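PDB 4BQN: capsular polysaccharide biosynthesis protein from Burkholderia pseudomallei, which binds coenzyme A and probably acts as an acetyltransferase in the biosynthesis of capsular polysaccharide. Local coordinates for residues Q96-E101 with I180-F185; T137-L142 with A268-L273; Y111-H116 with A286-F291. The protein carries 1 engineered substitution. All blocks are in the same frame, centred on the assembly; numbering follows the deposited sequence. Where two conformers were deposited one is given.

Contact 1 (Q96-E101 with I180-F185); sequences QYMHWE and ISVTDF. With COA (coenzyme A), chain C.
Gln96 carries most of this contact: Gln96 N donates to Ile180 O (2.9 Å), almost along the C=O axis. CB of Gln96 lies against Ile180 O and Ser181 OG, and with CG anti to the backbone N (chi1 177°) the extended chain runs across 181-183, oblique to Val182 and near a right angle to Thr183. CD lies close to Ser181 CB, and beyond it the two amide atoms diverge. Gln96 OE1 accepts a nearly straight bond from Val182 N (2.8 Å), the N-H coming from above the carbonyl plane, and touches Val182 CG2. Gln96 NE2 donates within its amide plane to Thr183 OG1 (2.8 Å). Three bonds grip one buried residue, and the two at the tip fix the amide flip against helix 183-189, N-capped by Val182. Met98 SD packs on Val182 CG2 (4.2 Å). Tyr97 OH accepts from N8P of coenzyme A (3.1 Å). One face of the His99 ring is covered by the adenine, with C4A over its centre, while His99 NE2 donates in the ring plane to the anti lone pair of Glu101 OE2 (2.8 Å), which holds the ring's rotation. Gln96 ties down the loop after strand 91-94 lining the coenzyme A pocket.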
loop_
_atom_site.group_PDB
_atom_site.type_symbol
_atom_site.label_atom_id
_atom_site.label_comp_id
_atom_site.label_asym_id
_atom_site.label_seq_id
_atom_site.Cartn_x
_atom_site.Cartn_y
_atom_site.Cartn_z
ATOM N N GLN A 96 -9.293 -5.462 3.449
ATOM C CA GLN A 96 -8.652 -4.204 3.728
ATOM C C GLN A 96 -7.654 -3.810 2.632
ATOM O O GLN A 96 -6.883 -4.652 2.151
ATOM C CB GLN A 96 -7.906 -4.338 5.054
ATOM C CG GLN A 96 -7.111 -3.117 5.487
ATOM C CD GLN A 96 -6.634 -3.289 6.909
ATOM O OE1 GLN A 96 -5.985 -4.282 7.231
ATOM N NE2 GLN A 96 -6.982 -2.333 7.785
ATOM N N TYR A 97 -7.674 -2.527 2.259
ATOM C CA TYR A 97 -6.636 -1.938 1.435
ATOM C C TYR A 97 -5.513 -1.530 2.391
ATOM O O TYR A 97 -5.691 -0.651 3.257
ATOM C CB TYR A 97 -7.159 -0.745 0.642
ATOM C CG TYR A 97 -6.070 -0.077 -0.150
ATOM C CD1 TYR A 97 -5.433 -0.744 -1.203
ATOM C CD2 TYR A 97 -5.646 1.208 0.172
ATOM C CE1 TYR A 97 -4.425 -0.136 -1.930
ATOM C CE2 TYR A 97 -4.634 1.829 -0.550
ATOM C CZ TYR A 97 -4.025 1.149 -1.596
ATOM O OH TYR A 97 -3.036 1.738 -2.333
ATOM N N MET A 98 -4.369 -2.188 2.278
ATOM C CA MET A 98 -3.312 -2.024 3.259
ATOM C C MET A 98 -2.408 -0.850 2.867
ATOM O O MET A 98 -1.677 -0.919 1.881
ATOM C CB MET A 98 -2.513 -3.324 3.372
ATOM C CG MET A 98 -3.349 -4.475 3.876
ATOM S SD MET A 98 -2.570 -6.090 3.695
ATOM C CE MET A 98 -2.974 -6.455 1.982
ATOM N N HIS A 99 -2.437 0.210 3.665
ATOM C CA HIS A 99 -1.653 1.414 3.436
ATOM C C HIS A 99 -1.120 1.835 4.798
ATOM O O HIS A 99 -1.868 1.861 5.785
ATOM C CB HIS A 99 -2.531 2.477 2.774
ATOM C CG HIS A 99 -1.866 3.797 2.550
ATOM N ND1 HIS A 99 -1.655 4.321 1.290
ATOM C CD2 HIS A 99 -1.415 4.728 3.427
ATOM C CE1 HIS A 99 -1.104 5.516 1.405
ATOM N NE2 HIS A 99 -0.941 5.784 2.691
ATOM N N TRP A 100 0.173 2.126 4.862
ATOM C CA TRP A 100 0.819 2.420 6.138
ATOM C C TRP A 100 2.056 3.251 5.873
ATOM O O TRP A 100 3.001 2.761 5.249
ATOM C CB TRP A 100 1.211 1.106 6.817
ATOM C CG TRP A 100 1.795 1.253 8.174
ATOM C CD1 TRP A 100 3.128 1.281 8.513
ATOM C CD2 TRP A 100 1.062 1.321 9.406
ATOM N NE1 TRP A 100 3.261 1.387 9.885
ATOM C CE2 TRP A 100 2.011 1.424 10.453
ATOM C CE3 TRP A 100 -0.306 1.321 9.730
ATOM C CZ2 TRP A 100 1.636 1.500 11.795
ATOM C CZ3 TRP A 100 -0.680 1.394 11.063
ATOM C CH2 TRP A 100 0.289 1.499 12.079
ATOM N N GLU A 101 2.062 4.491 6.357
ATOM C CA GLU A 101 3.170 5.437 6.123
ATOM C C GLU A 101 4.203 5.418 7.251
ATOM O O GLU A 101 5.141 6.198 7.242
ATOM C CB GLU A 101 2.622 6.854 5.892
ATOM C CG GLU A 101 1.774 6.913 4.641
ATOM C CD GLU A 101 1.055 8.220 4.468
ATOM O OE1 GLU A 101 1.539 9.243 4.991
ATOM O OE2 GLU A 101 0.002 8.203 3.807
ATOM N N ILE A 180 -12.449 -8.218 6.225
ATOM C CA ILE A 180 -11.191 -8.881 6.566
ATOM C C ILE A 180 -10.101 -7.820 6.679
ATOM O O ILE A 180 -9.806 -7.141 5.697
ATOM C CB ILE A 180 -10.815 -9.923 5.491
ATOM C CG1 ILE A 180 -11.889 -11.026 5.387
ATOM C CG2 ILE A 180 -9.463 -10.548 5.798
ATOM C CD1 ILE A 180 -11.967 -11.680 4.020
ATOM N N SER A 181 -9.520 -7.670 7.874
ATOM C CA SER A 181 -8.496 -6.653 8.146
ATOM C C SER A 181 -7.378 -7.159 9.053
ATOM O O SER A 181 -7.535 -8.163 9.756
ATOM C CB SER A 181 -9.117 -5.418 8.794
ATOM O OG SER A 181 -10.084 -4.813 7.961
ATOM N N VAL A 182 -6.263 -6.435 9.050
ATOM C CA VAL A 182 -5.092 -6.777 9.858
ATOM C C VAL A 182 -4.547 -5.563 10.617
ATOM O O VAL A 182 -3.365 -5.506 10.934
ATOM C CB VAL A 182 -3.954 -7.410 9.019
ATOM C CG1 VAL A 182 -4.302 -8.834 8.630
ATOM C CG2 VAL A 182 -3.641 -6.580 7.774
ATOM N N THR A 183 -5.425 -4.629 10.967
ATOM C CA THR A 183 -5.011 -3.380 11.619
ATOM C C THR A 183 -4.248 -3.607 12.937
ATOM O O THR A 183 -3.181 -3.011 13.148
ATOM C CB THR A 183 -6.217 -2.459 11.862
ATOM O OG1 THR A 183 -6.909 -2.273 10.617
ATOM C CG2 THR A 183 -5.760 -1.099 12.408
ATOM N N ASP A 184 -4.786 -4.460 13.816
ATOM C CA ASP A 184 -4.148 -4.690 15.117
ATOM C C ASP A 184 -2.793 -5.361 14.936
ATOM O O ASP A 184 -1.834 -5.036 15.633
ATOM C CB ASP A 184 -5.054 -5.546 16.023
ATOM C CG ASP A 184 -6.394 -4.888 16.312
ATOM O OD1 ASP A 184 -6.445 -3.647 16.457
ATOM O OD2 ASP A 184 -7.408 -5.617 16.400
ATOM N N PHE A 185 -2.721 -6.283 13.985
ATOM C CA PHE A 185 -1.474 -6.942 13.648
ATOM C C PHE A 185 -0.416 -5.937 13.193
ATOM O O PHE A 185 0.727 -5.978 13.638
ATOM C CB PHE A 185 -1.711 -8.001 12.557
ATOM C CG PHE A 185 -0.466 -8.712 12.138
ATOM C CD1 PHE A 185 0.044 -9.759 12.898
ATOM C CD2 PHE A 185 0.241 -8.294 11.001
ATOM C CE1 PHE A 185 1.208 -10.408 12.519
ATOM C CE2 PHE A 185 1.412 -8.936 10.620
ATOM C CZ PHE A 185 1.895 -9.990 11.384
HETATM N N1A COA C . -3.864 6.366 4.829
HETATM C C2A COA C . -3.639 7.442 4.033
HETATM N N3A COA C . -3.992 7.470 2.736
HETATM C C4A COA C . -4.629 6.406 2.197
HETATM C C5A COA C . -4.911 5.222 3.001
HETATM C C6A COA C . -4.484 5.251 4.394
HETATM N N6A COA C . -4.706 4.185 5.189
HETATM N N7A COA C . -5.542 4.317 2.218
HETATM C C8A COA C . -5.669 4.891 0.995
HETATM N N9A COA C . -5.101 6.118 0.985
HETATM C C1B COA C . -5.060 7.093 -0.112
HETATM C C2B COA C . -4.936 6.506 -1.507
HETATM O O2B COA C . -3.562 6.292 -1.838
HETATM C C3B COA C . -5.590 7.615 -2.317
HETATM O O3B COA C . -4.628 8.682 -2.416
HETATM P P3B COA C . -4.816 9.921 -3.424
HETATM O O7A COA C . -3.507 10.661 -3.308
HETATM O O8A COA C . -5.021 9.281 -4.771
HETATM O O9A COA C . -6.014 10.696 -2.929
HETATM C C4B COA C . -6.731 8.077 -1.411
HETATM O O4B COA C . -6.346 7.719 -0.083
HETATM C C5B COA C . -8.088 7.457 -1.746
HETATM O O5B COA C . -7.926 6.044 -1.709
HETATM P P1A COA C . -8.967 5.091 -0.982
HETATM O O1A COA C . -8.371 3.715 -1.026
HETATM O O2A COA C . -9.347 5.640 0.361
HETATM O O3A COA C . -10.307 5.138 -1.853
HETATM P P2A COA C . -10.689 4.816 -3.386
HETATM O O4A COA C . -11.110 6.118 -4.021
HETATM O O5A COA C . -11.703 3.708 -3.317
HETATM O O6A COA C . -9.360 4.316 -4.104
HETATM C CBP COA C . -7.481 2.983 -4.771
HETATM C CCP COA C . -8.847 2.969 -4.089
HETATM C CDP COA C . -6.881 1.582 -4.780
HETATM C CEP COA C . -7.686 3.384 -6.222
HETATM C CAP COA C . -6.580 3.990 -4.009
HETATM O OAP COA C . -6.252 3.469 -2.720
HETATM C C9P COA C . -5.291 4.439 -4.681
HETATM O O9P COA C . -5.303 5.357 -5.490
HETATM N N8P COA C . -4.147 3.849 -4.317
HETATM C C7P COA C . -2.857 4.258 -4.857
HETATM C C6P COA C . -2.583 3.807 -6.280
HETATM C C5P COA C . -2.596 2.303 -6.310
HETATM O O5P COA C . -3.624 1.682 -6.534
HETATM N N4P COA C . -1.432 1.726 -6.075
HETATM C C3P COA C . -1.288 0.298 -6.065
HETATM C C2P COA C . -0.728 -0.146 -4.733
HETATM S S1P COA C . -1.118 -1.837 -4.523
#

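Contact 2 (T137-L142 with A268-L273); sequences TYLRHL and AYEPYL
Apolar packing between leucines makes up the centre of this contact, in which helix 135-140 and the start of helix 142-151 both pack on helix 269-281. Leu139 has its two methyls divided: CD2 of Leu139 lies against Leu273 CB (3.9 Å), while CD1 of Leu139 sits over the backbone at Glu270 CA (4.0 Å). Leu142 and Leu273 meet tip to tip, Leu142 CD2 against Leu273 CD1 (3.8 Å), with CG in both residues anti to the carbonyl carbon. An aliphatic-aromatic touch adds to this: Leu142 CD1 approaches Tyr269 CE1 obliquely (3.9 Å), the tyrosine being in the crowded first torsion (chi1 70°), which brings the end of its ring nearer to Leu142. At the solvent edge the extended Glu270 side chain lends its aliphatic part, CG touching Leu139 CD1. The polar bonds run within each segment or to residues outside: His141 ND1 donates to Thr137 O (2.8 Å), tying the ring back just before helix 142-151. Tyr138, edge-to-face with Phe277, and Ile125 of helix 123-130, touching Leu273, continue the apolar layer. With carbon atoms supplying every close contact between the segments, they are joined by hydrophobic burial rather than by directional bonds.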
loop_
_atom_site.group_PDB
_atom_site.type_symbol
_atom_site.label_atom_id
_atom_site.label_comp_id
_atom_site.label_asym_id
_atom_site.label_seq_id
_atom_site.Cartn_x
_atom_site.Cartn_y
_atom_site.Cartn_z
ATOM N N THR A 137 21.802 21.208 1.078
ATOM C CA THR A 137 21.400 21.513 2.454
ATOM C C THR A 137 20.516 20.393 3.006
ATOM O O THR A 137 20.706 19.936 4.134
ATOM C CB THR A 137 20.679 22.868 2.553
ATOM O OG1 THR A 137 21.547 23.899 2.070
ATOM C CG2 THR A 137 20.301 23.184 3.993
ATOM N N TYR A 138 19.566 19.937 2.194
ATOM C CA TYR A 138 18.682 18.852 2.606
ATOM C C TYR A 138 19.485 17.598 2.941
ATOM O O TYR A 138 19.272 16.982 3.998
ATOM C CB TYR A 138 17.661 18.556 1.515
ATOM C CG TYR A 138 16.544 17.624 1.938
ATOM C CD1 TYR A 138 16.707 16.237 1.904
ATOM C CD2 TYR A 138 15.316 18.139 2.354
ATOM C CE1 TYR A 138 15.670 15.386 2.283
ATOM C CE2 TYR A 138 14.276 17.307 2.749
ATOM C CZ TYR A 138 14.452 15.932 2.703
ATOM O OH TYR A 138 13.412 15.112 3.093
ATOM N N LEU A 139 20.412 17.221 2.059
ATOM C CA LEU A 139 21.212 16.021 2.283
ATOM C C LEU A 139 22.070 16.116 3.552
ATOM O O LEU A 139 22.292 15.103 4.224
ATOM C CB LEU A 139 22.050 15.667 1.048
ATOM C CG LEU A 139 21.374 14.740 0.013
ATOM C CD1 LEU A 139 21.255 13.323 0.552
ATOM C CD2 LEU A 139 20.011 15.232 -0.475
ATOM N N ARG A 140 22.493 17.328 3.913
ATOM C CA ARG A 140 23.252 17.515 5.150
ATOM C C ARG A 140 22.375 17.432 6.402
ATOM O O ARG A 140 22.901 17.268 7.495
ATOM C CB ARG A 140 24.027 18.836 5.128
ATOM C CG ARG A 140 25.228 18.812 4.193
ATOM C CD ARG A 140 26.059 20.085 4.285
ATOM N NE ARG A 140 25.369 21.257 3.744
ATOM C CZ ARG A 140 25.531 21.740 2.512
ATOM N NH1 ARG A 140 26.367 21.157 1.662
ATOM N NH2 ARG A 140 24.854 22.814 2.129
ATOM N N HIS A 141 21.047 17.518 6.239
ATOM C CA HIS A 141 20.108 17.555 7.374
ATOM C C HIS A 141 19.242 16.300 7.532
ATOM O O HIS A 141 18.213 16.323 8.221
ATOM C CB HIS A 141 19.209 18.791 7.267
ATOM C CG HIS A 141 19.889 20.076 7.630
ATOM N ND1 HIS A 141 20.732 20.748 6.771
ATOM C CD2 HIS A 141 19.838 20.818 8.761
ATOM C CE1 HIS A 141 21.175 21.845 7.357
ATOM N NE2 HIS A 141 20.647 21.912 8.566
ATOM N N LEU A 142 19.662 15.189 6.933
ATOM C CA LEU A 142 18.834 13.977 7.024
ATOM C C LEU A 142 18.644 13.526 8.461
ATOM O O LEU A 142 17.567 13.051 8.827
ATOM C CB LEU A 142 19.403 12.820 6.223
ATOM C CG LEU A 142 19.541 13.018 4.718
ATOM C CD1 LEU A 142 20.085 11.733 4.116
ATOM C CD2 LEU A 142 18.220 13.378 4.054
ATOM N N ALA A 268 21.767 4.302 -4.439
ATOM C CA ALA A 268 22.298 4.836 -3.180
ATOM C C ALA A 268 21.411 5.979 -2.690
ATOM O O ALA A 268 20.797 6.687 -3.504
ATOM C CB ALA A 268 23.757 5.283 -3.354
ATOM N N TYR A 269 21.312 6.152 -1.371
ATOM C CA TYR A 269 20.345 7.130 -0.868
ATOM C C TYR A 269 20.671 8.558 -1.299
ATOM O O TYR A 269 19.747 9.314 -1.572
ATOM C CB TYR A 269 20.111 7.022 0.646
ATOM C CG TYR A 269 21.281 7.451 1.492
ATOM C CD1 TYR A 269 21.469 8.790 1.827
ATOM C CD2 TYR A 269 22.196 6.514 1.957
ATOM C CE1 TYR A 269 22.550 9.186 2.599
ATOM C CE2 TYR A 269 23.281 6.896 2.726
ATOM C CZ TYR A 269 23.448 8.227 3.041
ATOM O OH TYR A 269 24.525 8.573 3.804
ATOM N N GLU A 270 21.953 8.927 -1.406
ATOM C CA GLU A 270 22.285 10.300 -1.778
ATOM C C GLU A 270 21.818 10.639 -3.201
ATOM O O GLU A 270 21.074 11.611 -3.382
ATOM C CB GLU A 270 23.778 10.609 -1.584
ATOM C CG GLU A 270 24.146 12.051 -1.903
ATOM C CD GLU A 270 25.604 12.367 -1.627
ATOM O OE1 GLU A 270 26.457 11.461 -1.757
ATOM O OE2 GLU A 270 25.901 13.532 -1.287
ATOM N N PRO A 271 22.234 9.835 -4.214
ATOM C CA PRO A 271 21.728 10.149 -5.546
ATOM C C PRO A 271 20.217 10.013 -5.659
ATOM O O PRO A 271 19.608 10.774 -6.398
ATOM C CB PRO A 271 22.425 9.125 -6.458
ATOM C CG PRO A 271 22.984 8.090 -5.555
ATOM C CD PRO A 271 23.273 8.787 -4.268
ATOM N N TYR A 272 19.613 9.073 -4.940
ATOM C CA TYR A 272 18.157 8.951 -4.959
ATOM C C TYR A 272 17.493 10.269 -4.535
ATOM O O TYR A 272 16.596 10.803 -5.220
ATOM C CB TYR A 272 17.674 7.787 -4.073
ATOM C CG TYR A 272 16.161 7.725 -4.040
ATOM C CD1 TYR A 272 15.451 7.036 -5.023
ATOM C CD2 TYR A 272 15.431 8.422 -3.068
ATOM C CE1 TYR A 272 14.062 7.016 -5.024
ATOM C CE2 TYR A 272 14.044 8.413 -3.057
ATOM C CZ TYR A 272 13.362 7.706 -4.036
ATOM O OH TYR A 272 11.994 7.712 -4.017
ATOM N N LEU A 273 17.939 10.802 -3.404
ATOM C CA LEU A 273 17.327 12.008 -2.864
ATOM C C LEU A 273 17.653 13.243 -3.705
ATOM O O LEU A 273 16.806 14.098 -3.919
ATOM C CB LEU A 273 17.716 12.199 -1.395
ATOM C CG LEU A 273 17.172 11.121 -0.442
ATOM C CD1 LEU A 273 17.835 11.260 0.918
ATOM C CD2 LEU A 273 15.652 11.199 -0.318
#

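Contact 3 (Y111-H116 with A286-F291); sequences YGLPPH and ADVSAF
The loop between the antiparallel strands 107-108 and 121-122 lies against helix 285-296, which also bears the coenzyme A-binding Arg294. Leu113 is the wedge: its CG is anti to the carbonyl carbon (chi1 -64°), and its two methyls are shared between successive turns of the helix. CD1 of Leu113 touches Phe291 CB (3.8 Å), crossing that side chain at about a right angle, while CD2 of Leu113 rests on Asp287 CB (3.7 Å) and, more loosely, on Val288 CG2. The Phe291 ring is approached obliquely from the loop backbone, Tyr111 N lying near Phe291 CD1 (3.5 Å). Two waters bridge the polar groups. One donates to both Tyr111 O (2.9 Å) and Asp287 O (2.8 Å), the latter a helix carbonyl that also accepts from Phe291 N. The second donates to Gly112 O (2.8 Å) and Asp287 OD2 (2.6 Å). Gly112 has a positive phi (71°), and the carbonyls of Tyr111 and Gly112 each meet one water. Tyr111 makes a cation-pi contact with Arg294, about one helical turn after Phe291. Phe280 of helix 269-281 packs on Leu113, Val288 and Phe291; Ala126 of helix 123-130 lies against the latter two, and Val121 of strand 121-122 touches Phe291.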
loop_
_atom_site.group_PDB
_atom_site.type_symbol
_atom_site.label_atom_id
_atom_site.label_comp_id
_atom_site.label_asym_id
_atom_site.label_seq_id
_atom_site.Cartn_x
_atom_site.Cartn_y
_atom_site.Cartn_z
ATOM N N TYR A 111 0.408 13.846 -6.710
ATOM C CA TYR A 111 -0.957 14.287 -6.996
ATOM C C TYR A 111 -0.824 15.616 -7.718
ATOM O O TYR A 111 -0.133 16.517 -7.245
ATOM C CB TYR A 111 -1.774 14.483 -5.712
ATOM C CG TYR A 111 -3.136 15.120 -5.965
ATOM C CD1 TYR A 111 -3.296 16.515 -6.017
ATOM C CD2 TYR A 111 -4.253 14.327 -6.179
ATOM C CE1 TYR A 111 -4.538 17.091 -6.262
ATOM C CE2 TYR A 111 -5.495 14.891 -6.433
ATOM C CZ TYR A 111 -5.632 16.272 -6.469
ATOM O OH TYR A 111 -6.869 16.834 -6.712
ATOM N N GLY A 112 -1.486 15.739 -8.859
ATOM C CA GLY A 112 -1.430 16.967 -9.662
ATOM C C GLY A 112 -0.109 17.224 -10.362
ATOM O O GLY A 112 0.091 18.297 -10.936
ATOM N N LEU A 113 0.790 16.247 -10.283
ATOM C CA LEU A 113 2.121 16.275 -10.883
ATOM C C LEU A 113 2.230 15.072 -11.784
ATOM O O LEU A 113 1.453 14.126 -11.646
ATOM C CB LEU A 113 3.203 16.205 -9.794
ATOM C CG LEU A 113 3.276 17.379 -8.812
ATOM C CD1 LEU A 113 4.162 17.036 -7.632
ATOM C CD2 LEU A 113 3.766 18.646 -9.503
ATOM N N PRO A 114 3.181 15.096 -12.723
ATOM C CA PRO A 114 3.290 13.950 -13.626
ATOM C C PRO A 114 3.535 12.662 -12.848
ATOM O O PRO A 114 4.177 12.689 -11.786
ATOM C CB PRO A 114 4.524 14.279 -14.469
ATOM C CG PRO A 114 4.672 15.760 -14.381
ATOM C CD PRO A 114 4.175 16.143 -13.022
ATOM N N PRO A 115 3.037 11.534 -13.364
ATOM C CA PRO A 115 3.348 10.265 -12.714
ATOM C C PRO A 115 4.860 10.065 -12.655
ATOM O O PRO A 115 5.582 10.406 -13.596
ATOM C CB PRO A 115 2.703 9.223 -13.636
ATOM C CG PRO A 115 1.663 9.979 -14.391
ATOM C CD PRO A 115 2.225 11.352 -14.576
ATOM N N HIS A 116 5.339 9.538 -11.543
ATOM C CA HIS A 116 6.759 9.264 -11.401
ATOM C C HIS A 116 7.000 7.831 -11.856
ATOM O O HIS A 116 6.223 6.938 -11.490
ATOM C CB HIS A 116 7.198 9.458 -9.943
ATOM C CG HIS A 116 8.681 9.427 -9.763
ATOM N ND1 HIS A 116 9.417 8.264 -9.841
ATOM C CD2 HIS A 116 9.569 10.428 -9.560
ATOM C CE1 HIS A 116 10.698 8.550 -9.680
ATOM N NE2 HIS A 116 10.816 9.857 -9.510
ATOM N N ALA A 286 4.222 26.160 -8.325
ATOM C CA ALA A 286 2.875 26.251 -7.769
ATOM C C ALA A 286 2.247 24.869 -7.608
ATOM O O ALA A 286 1.515 24.615 -6.642
ATOM C CB ALA A 286 1.991 27.150 -8.622
ATOM N N ASP A 287 2.529 23.970 -8.547
ATOM C CA ASP A 287 1.944 22.623 -8.493
ATOM C C ASP A 287 2.646 21.772 -7.448
ATOM O O ASP A 287 1.999 20.977 -6.753
ATOM C CB ASP A 287 2.028 21.920 -9.851
ATOM C CG ASP A 287 1.279 22.653 -10.940
ATOM O OD1 ASP A 287 0.535 23.616 -10.642
ATOM O OD2 ASP A 287 1.434 22.246 -12.109
ATOM N N VAL A 288 3.955 21.948 -7.313
ATOM C CA VAL A 288 4.692 21.265 -6.249
ATOM C C VAL A 288 4.185 21.754 -4.875
ATOM O O VAL A 288 3.995 20.954 -3.946
ATOM C CB VAL A 288 6.213 21.454 -6.404
ATOM C CG1 VAL A 288 6.966 20.818 -5.239
ATOM C CG2 VAL A 288 6.684 20.830 -7.710
ATOM N N SER A 289 3.940 23.057 -4.740
ATOM C CA SER A 289 3.381 23.598 -3.495
ATOM C C SER A 289 1.972 23.049 -3.190
ATOM O O SER A 289 1.659 22.688 -2.053
ATOM C CB SER A 289 3.359 25.122 -3.547
ATOM O OG SER A 289 2.929 25.661 -2.311
ATOM N N ALA A 290 1.123 22.974 -4.208
ATOM C CA ALA A 290 -0.212 22.408 -4.012
ATOM C C ALA A 290 -0.123 20.955 -3.543
ATOM O O ALA A 290 -0.869 20.519 -2.667
ATOM C CB ALA A 290 -1.044 22.510 -5.276
ATOM N N PHE A 291 0.803 20.208 -4.134
ATOM C CA PHE A 291 1.030 18.815 -3.746
ATOM C C PHE A 291 1.476 18.733 -2.283
ATOM O O PHE A 291 0.912 17.968 -1.481
ATOM C CB PHE A 291 2.083 18.171 -4.670
ATOM C CG PHE A 291 2.599 16.847 -4.178
ATOM C CD1 PHE A 291 1.749 15.747 -4.077
ATOM C CD2 PHE A 291 3.937 16.682 -3.846
ATOM C CE1 PHE A 291 2.224 14.524 -3.624
ATOM C CE2 PHE A 291 4.417 15.456 -3.395
ATOM C CZ PHE A 291 3.562 14.377 -3.290
HETATM O O HOH W 1 -0.264 19.395 -7.342
HETATM O O HOH W 2 1.933 19.679 -12.485
#

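Contact 1 is the most central, about 9 Å from the chain centre, and its chemistry is polar: direct hydrogen bonds in a buried place beside the bound coenzyme A. Contact 2, buried but about 24 Å from that centre and away from the ligand, relies on leucine packing between helices. Contact 3 is only partly buried and mixes an apolar wedge with water bridges on its more exposed side. Contacts 2 and 3 use the successive helices 269-281 and 285-296, and contact 2 is nested within the chain loop that contact 3 closes. Contact 3 resembles contact 1 in holding a loop close to the bound coenzyme A, though their centres lie about 27 Å apart.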